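Local structure of EmGH1 (Erythrobacter marinus, 5Z87) at residues Gln481-Glu490 and Ser503-Leu514; Arg549-Leu557 and Leu579-Leu590. The protein probably hydrolyses beta-glucosidic bonds as a glycoside hydrolase of family 3. One frame throughout, in Å; residues are numbered along the deposited sequence.

Contact 1: residues Gln481-Glu490 and Ser503-Leu514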
loop_
_atom_site.group_PDB
_atom_site.type_symbol
_atom_site.label_atom_id
_atom_site.label_comp_id
_atom_site.label_asym_id
_atom_site.label_seq_id
_atom_site.Cartn_x
_atom_site.Cartn_y
_atom_site.Cartn_z
ATOM N N GLN A 481 36.945 2.934 12.213
ATOM C CA GLN A 481 35.932 2.714 11.183
ATOM C C GLN A 481 34.681 2.048 11.767
ATOM O O GLN A 481 33.549 2.480 11.508
ATOM C CB GLN A 481 36.533 1.873 10.052
ATOM C CG GLN A 481 35.577 1.532 8.922
ATOM C CD GLN A 481 35.162 2.745 8.108
ATOM O OE1 GLN A 481 35.847 3.774 8.093
ATOM N NE2 GLN A 481 34.027 2.631 7.430
ATOM N N GLY A 482 34.868 1.008 12.583
ATOM C CA GLY A 482 33.748 0.286 13.159
ATOM C C GLY A 482 33.213 -0.756 12.198
ATOM O O GLY A 482 33.407 -1.956 12.406
ATOM N N CYS A 483 32.536 -0.298 11.142
ATOM C CA CYS A 483 32.132 -1.142 10.023
ATOM C C CYS A 483 31.854 -0.243 8.826
ATOM O O CYS A 483 31.727 0.978 8.955
ATOM C CB CYS A 483 30.901 -1.992 10.355
ATOM S SG CYS A 483 29.365 -1.017 10.543
ATOM N N ALA A 484 31.773 -0.867 7.656
ATOM C CA ALA A 484 31.407 -0.195 6.420
ATOM C C ALA A 484 29.980 -0.569 6.044
ATOM O O ALA A 484 29.530 -1.691 6.296
ATOM C CB ALA A 484 32.361 -0.569 5.276
ATOM N N ILE A 485 29.266 0.388 5.446
ATOM C CA ILE A 485 27.936 0.136 4.894
ATOM C C ILE A 485 28.102 -0.364 3.465
ATOM O O ILE A 485 27.670 -1.471 3.110
ATOM C CB ILE A 485 27.060 1.401 4.956
ATOM C CG1 ILE A 485 26.727 1.743 6.413
ATOM C CG2 ILE A 485 25.800 1.234 4.110
ATOM C CD1 ILE A 485 26.087 3.102 6.605
ATOM N N THR A 486 28.760 0.439 2.644
ATOM C CA THR A 486 29.043 0.081 1.265
ATOM C C THR A 486 30.542 -0.119 1.090
ATOM O O THR A 486 31.353 0.549 1.738
ATOM C CB THR A 486 28.518 1.158 0.319
ATOM O OG1 THR A 486 28.703 2.448 0.921
ATOM C CG2 THR A 486 27.032 0.936 0.084
ATOM N N ALA A 487 30.906 -1.069 0.233
ATOM C CA ALA A 487 32.312 -1.403 0.055
ATOM C C ALA A 487 33.032 -0.293 -0.701
ATOM O O ALA A 487 32.498 0.284 -1.652
ATOM C CB ALA A 487 32.459 -2.731 -0.677
ATOM N N GLY A 488 34.249 0.012 -0.254
ATOM C CA GLY A 488 35.005 1.117 -0.796
ATOM C C GLY A 488 34.641 2.470 -0.229
ATOM O O GLY A 488 35.258 3.471 -0.616
ATOM N N ASP A 489 33.659 2.537 0.666
ATOM C CA ASP A 489 33.271 3.787 1.312
ATOM C C ASP A 489 33.665 3.682 2.785
ATOM O O ASP A 489 32.840 3.427 3.665
ATOM C CB ASP A 489 31.750 4.086 1.111
ATOM C CG ASP A 489 31.389 4.326 -0.364
ATOM O OD1 ASP A 489 32.107 5.098 -1.048
ATOM O OD2 ASP A 489 30.388 3.738 -0.840
ATOM N N GLU A 490 34.963 3.862 3.038
ATOM C CA GLU A 490 35.534 3.902 4.376
ATOM C C GLU A 490 36.464 5.104 4.473
ATOM O O GLU A 490 36.979 5.601 3.466
ATOM C CB GLU A 490 36.306 2.615 4.713
ATOM C CG GLU A 490 35.487 1.331 4.644
ATOM C CD GLU A 490 36.286 0.107 5.091
ATOM O OE1 GLU A 490 37.309 0.292 5.794
ATOM O OE2 GLU A 490 35.895 -1.036 4.742
ATOM N N SER A 503 27.328 0.592 -6.715
ATOM C CA SER A 503 27.612 0.383 -5.307
ATOM C C SER A 503 27.376 -1.076 -4.928
ATOM O O SER A 503 26.421 -1.712 -5.393
ATOM C CB SER A 503 26.738 1.315 -4.470
ATOM O OG SER A 503 26.860 1.052 -3.091
ATOM N N VAL A 504 28.272 -1.618 -4.099
ATOM C CA VAL A 504 28.154 -2.976 -3.575
ATOM C C VAL A 504 28.146 -2.920 -2.048
ATOM O O VAL A 504 28.761 -2.045 -1.432
ATOM C CB VAL A 504 29.285 -3.895 -4.094
ATOM C CG1 VAL A 504 29.491 -3.687 -5.581
ATOM C CG2 VAL A 504 30.570 -3.619 -3.379
ATOM N N GLN A 505 27.421 -3.850 -1.430
ATOM C CA GLN A 505 27.326 -3.848 0.023
ATOM C C GLN A 505 28.649 -4.280 0.654
ATOM O O GLN A 505 29.396 -5.082 0.093
ATOM C CB GLN A 505 26.193 -4.764 0.480
ATOM C CG GLN A 505 25.783 -4.543 1.924
ATOM C CD GLN A 505 24.607 -5.410 2.325
ATOM O OE1 GLN A 505 23.974 -6.028 1.477
ATOM N NE2 GLN A 505 24.312 -5.463 3.621
ATOM N N ALA A 506 28.937 -3.741 1.831
ATOM C CA ALA A 506 30.205 -4.038 2.480
ATOM C C ALA A 506 30.277 -5.503 2.891
ATOM O O ALA A 506 29.260 -6.144 3.180
ATOM C CB ALA A 506 30.407 -3.145 3.700
ATOM N N ASP A 507 31.502 -6.035 2.907
ATOM C CA ASP A 507 31.701 -7.454 3.196
ATOM C C ASP A 507 31.504 -7.732 4.685
ATOM O O ASP A 507 32.117 -7.059 5.524
ATOM C CB ASP A 507 33.089 -7.903 2.748
ATOM C CG ASP A 507 33.394 -9.331 3.153
ATOM O OD1 ASP A 507 32.518 -10.203 2.991
ATOM O OD2 ASP A 507 34.511 -9.584 3.649
ATOM N N PRO A 508 30.648 -8.691 5.053
ATOM C CA PRO A 508 30.444 -8.978 6.483
ATOM C C PRO A 508 31.702 -9.421 7.214
ATOM O O PRO A 508 31.915 -8.984 8.350
ATOM C CB PRO A 508 29.384 -10.085 6.463
ATOM C CG PRO A 508 28.669 -9.898 5.172
ATOM C CD PRO A 508 29.700 -9.427 4.200
ATOM N N ALA A 509 32.540 -10.272 6.604
ATOM C CA ALA A 509 33.731 -10.760 7.307
ATOM C C ALA A 509 34.719 -9.633 7.572
ATOM O O ALA A 509 35.283 -9.538 8.670
ATOM C CB ALA A 509 34.408 -11.881 6.520
ATOM N N ARG A 510 34.945 -8.766 6.581
ATOM C CA ARG A 510 35.781 -7.598 6.824
ATOM C C ARG A 510 35.186 -6.729 7.925
ATOM O O ARG A 510 35.908 -6.246 8.806
ATOM C CB ARG A 510 35.959 -6.804 5.529
ATOM C CG ARG A 510 36.547 -5.423 5.740
ATOM C CD ARG A 510 37.063 -4.794 4.445
ATOM N NE ARG A 510 37.540 -3.424 4.683
ATOM C CZ ARG A 510 38.725 -3.126 5.219
ATOM N NH1 ARG A 510 39.560 -4.099 5.572
ATOM N NH2 ARG A 510 39.079 -1.859 5.412
ATOM N N ASN A 511 33.863 -6.559 7.920
ATOM C CA ASN A 511 33.209 -5.743 8.940
ATOM C C ASN A 511 33.390 -6.334 10.333
ATOM O O ASN A 511 33.560 -5.595 11.308
ATOM C CB ASN A 511 31.720 -5.598 8.618
ATOM C CG ASN A 511 31.424 -4.431 7.685
ATOM O OD1 ASN A 511 32.144 -3.432 7.660
ATOM N ND2 ASN A 511 30.341 -4.549 6.928
ATOM N N ARG A 512 33.332 -7.662 10.458
ATOM C CA ARG A 512 33.554 -8.284 11.763
ATOM C C ARG A 512 34.955 -8.000 12.286
ATOM O O ARG A 512 35.129 -7.691 13.472
ATOM C CB ARG A 512 33.310 -9.785 11.679
ATOM C CG ARG A 512 31.932 -10.086 11.196
ATOM C CD ARG A 512 31.386 -11.392 11.674
ATOM N NE ARG A 512 29.933 -11.265 11.667
ATOM C CZ ARG A 512 29.160 -11.533 10.617
ATOM N NH1 ARG A 512 27.845 -11.361 10.706
ATOM N NH2 ARG A 512 29.701 -11.987 9.486
ATOM N N ARG A 513 35.965 -8.086 11.414
ATOM C CA ARG A 513 37.315 -7.708 11.819
ATOM C C ARG A 513 37.367 -6.245 12.232
ATOM O O ARG A 513 38.006 -5.900 13.236
ATOM C CB ARG A 513 38.308 -7.993 10.689
ATOM C CG ARG A 513 38.302 -9.449 10.234
ATOM C CD ARG A 513 39.510 -9.771 9.357
ATOM N NE ARG A 513 39.450 -9.121 8.045
ATOM C CZ ARG A 513 38.869 -9.649 6.965
ATOM N NH1 ARG A 513 38.871 -8.981 5.812
ATOM N NH2 ARG A 513 38.283 -10.842 7.033
ATOM N N LEU A 514 36.679 -5.369 11.487
ATOM C CA LEU A 514 36.684 -3.956 11.850
ATOM C C LEU A 514 35.968 -3.721 13.170
ATOM O O LEU A 514 36.323 -2.796 13.908
ATOM C CB LEU A 514 36.053 -3.119 10.738
ATOM C CG LEU A 514 36.829 -3.025 9.422
ATOM C CD1 LEU A 514 35.927 -2.502 8.297
ATOM C CD2 LEU A 514 38.090 -2.152 9.582
HETATM O O HOH W 1 37.223 -0.425 13.350
HETATM O O HOH W 2 26.262 -2.962 4.927
#

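Contact 2: residues Arg549-Leu557 and Leu579-Leu590. With EDO (1,2-ethanediol), chain L.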
loop_
_atom_site.group_PDB
_atom_site.type_symbol
_atom_site.label_atom_id
_atom_site.label_comp_id
_atom_site.label_asym_id
_atom_site.label_seq_id
_atom_site.Cartn_x
_atom_site.Cartn_y
_atom_site.Cartn_z
ATOM N N ARG A 549 19.111 1.040 -8.414
ATOM C CA ARG A 549 18.350 0.687 -7.218
ATOM C C ARG A 549 18.597 1.681 -6.097
ATOM O O ARG A 549 19.710 2.193 -5.943
ATOM C CB ARG A 549 18.696 -0.722 -6.718
ATOM C CG ARG A 549 18.405 -1.814 -7.722
ATOM C CD ARG A 549 18.556 -3.142 -7.099
ATOM N NE ARG A 549 18.546 -4.194 -8.094
ATOM C CZ ARG A 549 18.202 -5.451 -7.830
ATOM N NH1 ARG A 549 18.219 -6.367 -8.789
ATOM N NH2 ARG A 549 17.836 -5.787 -6.600
ATOM N N GLY A 550 17.559 1.933 -5.305
ATOM C CA GLY A 550 17.633 2.943 -4.270
ATOM C C GLY A 550 16.588 2.806 -3.188
ATOM O O GLY A 550 16.687 3.441 -2.138
ATOM N N ASP A 551 15.577 1.987 -3.436
ATOM C CA ASP A 551 14.520 1.733 -2.472
ATOM C C ASP A 551 14.874 0.488 -1.659
ATOM O O ASP A 551 15.568 -0.402 -2.149
ATOM C CB ASP A 551 13.182 1.570 -3.215
ATOM C CG ASP A 551 12.981 2.646 -4.332
ATOM O OD1 ASP A 551 13.099 3.858 -4.038
ATOM O OD2 ASP A 551 12.711 2.287 -5.501
ATOM N N ARG A 552 14.412 0.437 -0.404
ATOM C CA ARG A 552 14.727 -0.674 0.498
ATOM C C ARG A 552 13.462 -1.421 0.911
ATOM O O ARG A 552 12.389 -0.830 1.072
ATOM C CB ARG A 552 15.472 -0.197 1.777
ATOM C CG ARG A 552 16.915 0.230 1.554
ATOM C CD ARG A 552 17.694 0.482 2.860
ATOM N NE ARG A 552 17.710 -0.685 3.741
ATOM C CZ ARG A 552 17.810 -0.620 5.071
ATOM N NH1 ARG A 552 17.923 0.557 5.683
ATOM N NH2 ARG A 552 17.793 -1.736 5.790
ATOM N N ASP A 553 13.597 -2.731 1.103
ATOM C CA ASP A 553 12.509 -3.555 1.619
ATOM C C ASP A 553 12.674 -3.839 3.106
ATOM O O ASP A 553 12.198 -4.860 3.605
ATOM C CB ASP A 553 12.405 -4.860 0.831
ATOM C CG ASP A 553 13.710 -5.622 0.818
ATOM O OD1 ASP A 553 14.663 -5.141 1.471
ATOM O OD2 ASP A 553 13.786 -6.690 0.165
ATOM N N ASP A 554 13.362 -2.952 3.814
ATOM C CA ASP A 554 13.706 -3.121 5.214
ATOM C C ASP A 554 14.095 -1.748 5.736
ATOM O O ASP A 554 14.743 -0.983 5.025
ATOM C CB ASP A 554 14.847 -4.138 5.372
ATOM C CG ASP A 554 15.304 -4.313 6.816
ATOM O OD1 ASP A 554 14.506 -4.090 7.746
ATOM O OD2 ASP A 554 16.474 -4.703 7.018
ATOM N N LEU A 555 13.694 -1.434 6.963
ATOM C CA LEU A 555 13.954 -0.126 7.537
ATOM C C LEU A 555 14.948 -0.161 8.688
ATOM O O LEU A 555 15.263 0.896 9.255
ATOM C CB LEU A 555 12.633 0.508 7.996
ATOM C CG LEU A 555 11.616 0.737 6.865
ATOM C CD1 LEU A 555 10.259 1.188 7.424
ATOM C CD2 LEU A 555 12.155 1.740 5.830
ATOM N N GLU A 556 15.438 -1.336 9.064
ATOM C CA GLU A 556 16.510 -1.404 10.042
ATOM C C GLU A 556 17.802 -0.837 9.466
ATOM O O GLU A 556 17.970 -0.706 8.247
ATOM C CB GLU A 556 16.766 -2.846 10.470
ATOM C CG GLU A 556 16.184 -3.217 11.803
ATOM C CD GLU A 556 16.935 -2.630 12.969
ATOM O OE1 GLU A 556 17.884 -1.828 12.767
ATOM O OE2 GLU A 556 16.573 -2.993 14.105
ATOM N N LEU A 557 18.729 -0.507 10.367
ATOM C CA LEU A 557 20.108 -0.244 9.971
ATOM C C LEU A 557 20.643 -1.388 9.133
ATOM O O LEU A 557 20.552 -2.559 9.521
ATOM C CB LEU A 557 20.983 -0.058 11.206
ATOM C CG LEU A 557 20.507 1.047 12.124
ATOM C CD1 LEU A 557 21.498 1.190 13.265
ATOM C CD2 LEU A 557 20.393 2.337 11.310
ATOM N N LEU A 579 22.591 9.337 14.371
ATOM C CA LEU A 579 22.105 8.731 13.133
ATOM C C LEU A 579 22.269 9.706 11.967
ATOM O O LEU A 579 21.790 10.846 12.018
ATOM C CB LEU A 579 20.644 8.298 13.266
ATOM C CG LEU A 579 20.348 7.179 14.264
ATOM C CD1 LEU A 579 18.867 7.021 14.453
ATOM C CD2 LEU A 579 20.939 5.885 13.796
ATOM N N ILE A 580 22.934 9.238 10.916
ATOM C CA ILE A 580 23.177 9.999 9.701
ATOM C C ILE A 580 22.718 9.124 8.550
ATOM O O ILE A 580 23.170 7.976 8.430
ATOM C CB ILE A 580 24.664 10.387 9.557
ATOM C CG1 ILE A 580 25.078 11.276 10.736
ATOM C CG2 ILE A 580 24.943 11.086 8.215
ATOM C CD1 ILE A 580 26.597 11.429 10.902
ATOM N N HIS A 581 21.812 9.648 7.720
ATOM C CA HIS A 581 21.014 8.813 6.812
ATOM C C HIS A 581 20.064 9.679 5.983
ATOM O O HIS A 581 19.760 10.821 6.342
ATOM C CB HIS A 581 20.188 7.786 7.596
ATOM C CG HIS A 581 19.286 8.409 8.618
ATOM N ND1 HIS A 581 17.911 8.442 8.483
ATOM C CD2 HIS A 581 19.560 9.034 9.789
ATOM C CE1 HIS A 581 17.380 9.044 9.532
ATOM N NE2 HIS A 581 18.358 9.425 10.334
ATOM N N GLY A 582 19.571 9.098 4.885
ATOM C CA GLY A 582 18.561 9.739 4.059
ATOM C C GLY A 582 17.117 9.476 4.469
ATOM O O GLY A 582 16.477 10.334 5.079
ATOM N N ARG A 583 16.589 8.305 4.137
ATOM C CA ARG A 583 15.204 7.967 4.487
ATOM C C ARG A 583 15.016 7.869 6.001
ATOM O O ARG A 583 15.970 7.620 6.744
ATOM C CB ARG A 583 14.814 6.636 3.863
ATOM C CG ARG A 583 15.692 5.494 4.369
ATOM C CD ARG A 583 15.101 4.129 4.062
ATOM N NE ARG A 583 14.792 3.980 2.641
ATOM C CZ ARG A 583 15.698 3.694 1.712
ATOM N NH1 ARG A 583 16.973 3.522 2.060
ATOM N NH2 ARG A 583 15.325 3.570 0.441
ATOM N N PRO A 584 13.787 8.034 6.485
ATOM C CA PRO A 584 13.506 7.668 7.879
ATOM C C PRO A 584 13.854 6.209 8.102
ATOM O O PRO A 584 13.473 5.343 7.309
ATOM C CB PRO A 584 12.001 7.919 8.021
ATOM C CG PRO A 584 11.664 8.900 6.919
ATOM C CD PRO A 584 12.581 8.516 5.789
ATOM N N LEU A 585 14.586 5.938 9.187
ATOM C CA LEU A 585 14.993 4.578 9.537
ATOM C C LEU A 585 14.299 4.111 10.814
ATOM O O LEU A 585 13.916 4.916 11.667
ATOM C CB LEU A 585 16.512 4.483 9.714
ATOM C CG LEU A 585 17.316 4.580 8.410
ATOM C CD1 LEU A 585 18.793 4.699 8.686
ATOM C CD2 LEU A 585 17.040 3.387 7.510
ATOM N N SER A 586 14.154 2.792 10.949
ATOM C CA SER A 586 13.485 2.182 12.099
ATOM C C SER A 586 14.497 1.320 12.842
ATOM O O SER A 586 14.492 0.084 12.717
ATOM C CB SER A 586 12.276 1.356 11.669
ATOM O OG SER A 586 11.283 2.208 11.147
ATOM N N PRO A 587 15.373 1.939 13.623
ATOM C CA PRO A 587 16.517 1.255 14.249
ATOM C C PRO A 587 16.112 0.647 15.596
ATOM O O PRO A 587 16.408 1.156 16.680
ATOM C CB PRO A 587 17.535 2.389 14.389
ATOM C CG PRO A 587 16.635 3.614 14.686
ATOM C CD PRO A 587 15.274 3.341 14.069
ATOM N N LEU A 588 15.403 -0.484 15.505
ATOM C CA LEU A 588 14.807 -1.119 16.675
ATOM C C LEU A 588 15.871 -1.571 17.660
ATOM O O LEU A 588 15.788 -1.283 18.862
ATOM C CB LEU A 588 13.979 -2.329 16.247
ATOM C CG LEU A 588 12.495 -2.222 15.966
ATOM C CD1 LEU A 588 11.951 -3.640 15.823
ATOM C CD2 LEU A 588 11.802 -1.474 17.090
ATOM N N VAL A 589 16.862 -2.313 17.165
ATOM C CA VAL A 589 17.936 -2.806 18.020
ATOM C C VAL A 589 18.602 -1.649 18.749
ATOM O O VAL A 589 18.731 -1.660 19.980
ATOM C CB VAL A 589 18.935 -3.627 17.186
ATOM C CG1 VAL A 589 20.180 -3.956 17.994
ATOM C CG2 VAL A 589 18.248 -4.906 16.701
ATOM N N LEU A 590 18.968 -0.602 18.004
ATOM C CA LEU A 590 19.576 0.570 18.624
ATOM C C LEU A 590 18.624 1.242 19.608
ATOM O O LEU A 590 19.040 1.683 20.686
ATOM C CB LEU A 590 20.016 1.550 17.543
ATOM C CG LEU A 590 20.960 2.671 17.972
ATOM C CD1 LEU A 590 22.332 2.089 18.337
ATOM C CD2 LEU A 590 21.071 3.727 16.852
HETATM C C1 EDO L . 16.919 -9.003 1.732
HETATM O O1 EDO L . 18.196 -9.499 1.296
HETATM C C2 EDO L . 17.117 -8.118 2.963
HETATM O O2 EDO L . 16.104 -7.106 3.031
HETATM O O HOH W 3 18.921 -0.574 15.081
#

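Contact 1: residues Gln481-Glu490 and Ser503-Leu514
T486 and Q505 form a single backbone bridge where the loop leaving strand 476-480, on the edge of the C-terminal domain's mixed sheet, meets the approach to helix 508-522. Two backbone bonds hold it, A506 N to I485 O (2.9 Å) and A487 N to V504 O (2.9 Å), and a type II turn runs from T486 to D489. Side chain meets backbone at N511, whose amide clamps A484: OD1 accepts from A484 N at 2.6 Å, almost straight (174°), while ND2 gives to A484 O on an in-plane lone pair. ND2 also bonds E560, and these partners fix the amide's rotation. The charged pair is E490 with R510, whose extended chain brings NE to OE2 (2.9 Å) and NH2 to OE1 (2.8 Å) side-on, both on the syn side, the planes 10° apart. An alanine here takes away the E490 carboxylate, and R510 would probably be left without its anionic mate, free to swing away. Apolar contacts are A484 CB on A506 CB (3.6 Å) and A487 CB on V504 CG2; L514 CD1 lies over one R510 guanidinium face. F653 of the second subunit packs on T486. A water bound to G482 N donates to L514 O at 2.6 Å.

Contact 2: residues Arg549-Leu557 and Leu579-Leu590
R583 slides its guanidinium beneath the aliphatic part of R552, with R552 CB over the centre of one face and CG 3.3 Å from R583 NH1. R583 CG sits between backbone N and carbonyl carbon (chi1 61°) and the chain bends again at chi3, turning NH2 edge-on to G550 O: the 2.9 Å bond lies in both planes on a carbonyl lone pair. P188, R189 and T538 carbonyls also hold this group. The R552 guanidinium plane stands at 83° to that of R583. A bend at chi3 points R552 end-on at E556 O, which accepts from NH1 and NH2 in the guanidinium plane; D554 OD2 is a salt-bridge partner of NH2, D554 O lies over the centre of one face and L585 CD2 meets the edge 3.5 Å from NH1. The contact belongs to a beta-alpha-beta crossover: 549-557 lies in the connection from strand 527-533 to helix 561-569, and the other segment runs from the end of parallel strand 574-580 into helix 588-593. L555 O receives S586 N at 2.8 Å. A displaced first torsion (chi1 -102°) and a bend at chi2 bring E556 OE2 to V589 N, met on the syn lone pair at 3.1 Å; OE1 takes L557 N, N562 and a water also bound to L590 N. L557 crosses L585 at about a right angle, CD2 to CD1 3.9 Å.

Overall arrangement
Both contacts lie in the C-terminal family 3 domain and follow one another in series, neither nested nor crossed. Coming from strand 476-480, the chain makes a long loop that contact 1 closes upon itself, tying its beginning to its end at the start of helix 508-522. That helix leads to strand 527-533 and a second long loop, whose later part enters contact 2. Contact 2 closes around helix 561-569 and strand 574-580, joining the loop before them to the turn leading into helix 588-593. The centres of contacts 1 and 2 are about 17 Å apart and their nearest atoms about 6 Å. E560 and helix 561-569 lie against contact 1 as well, and both contacts meet the second subunit.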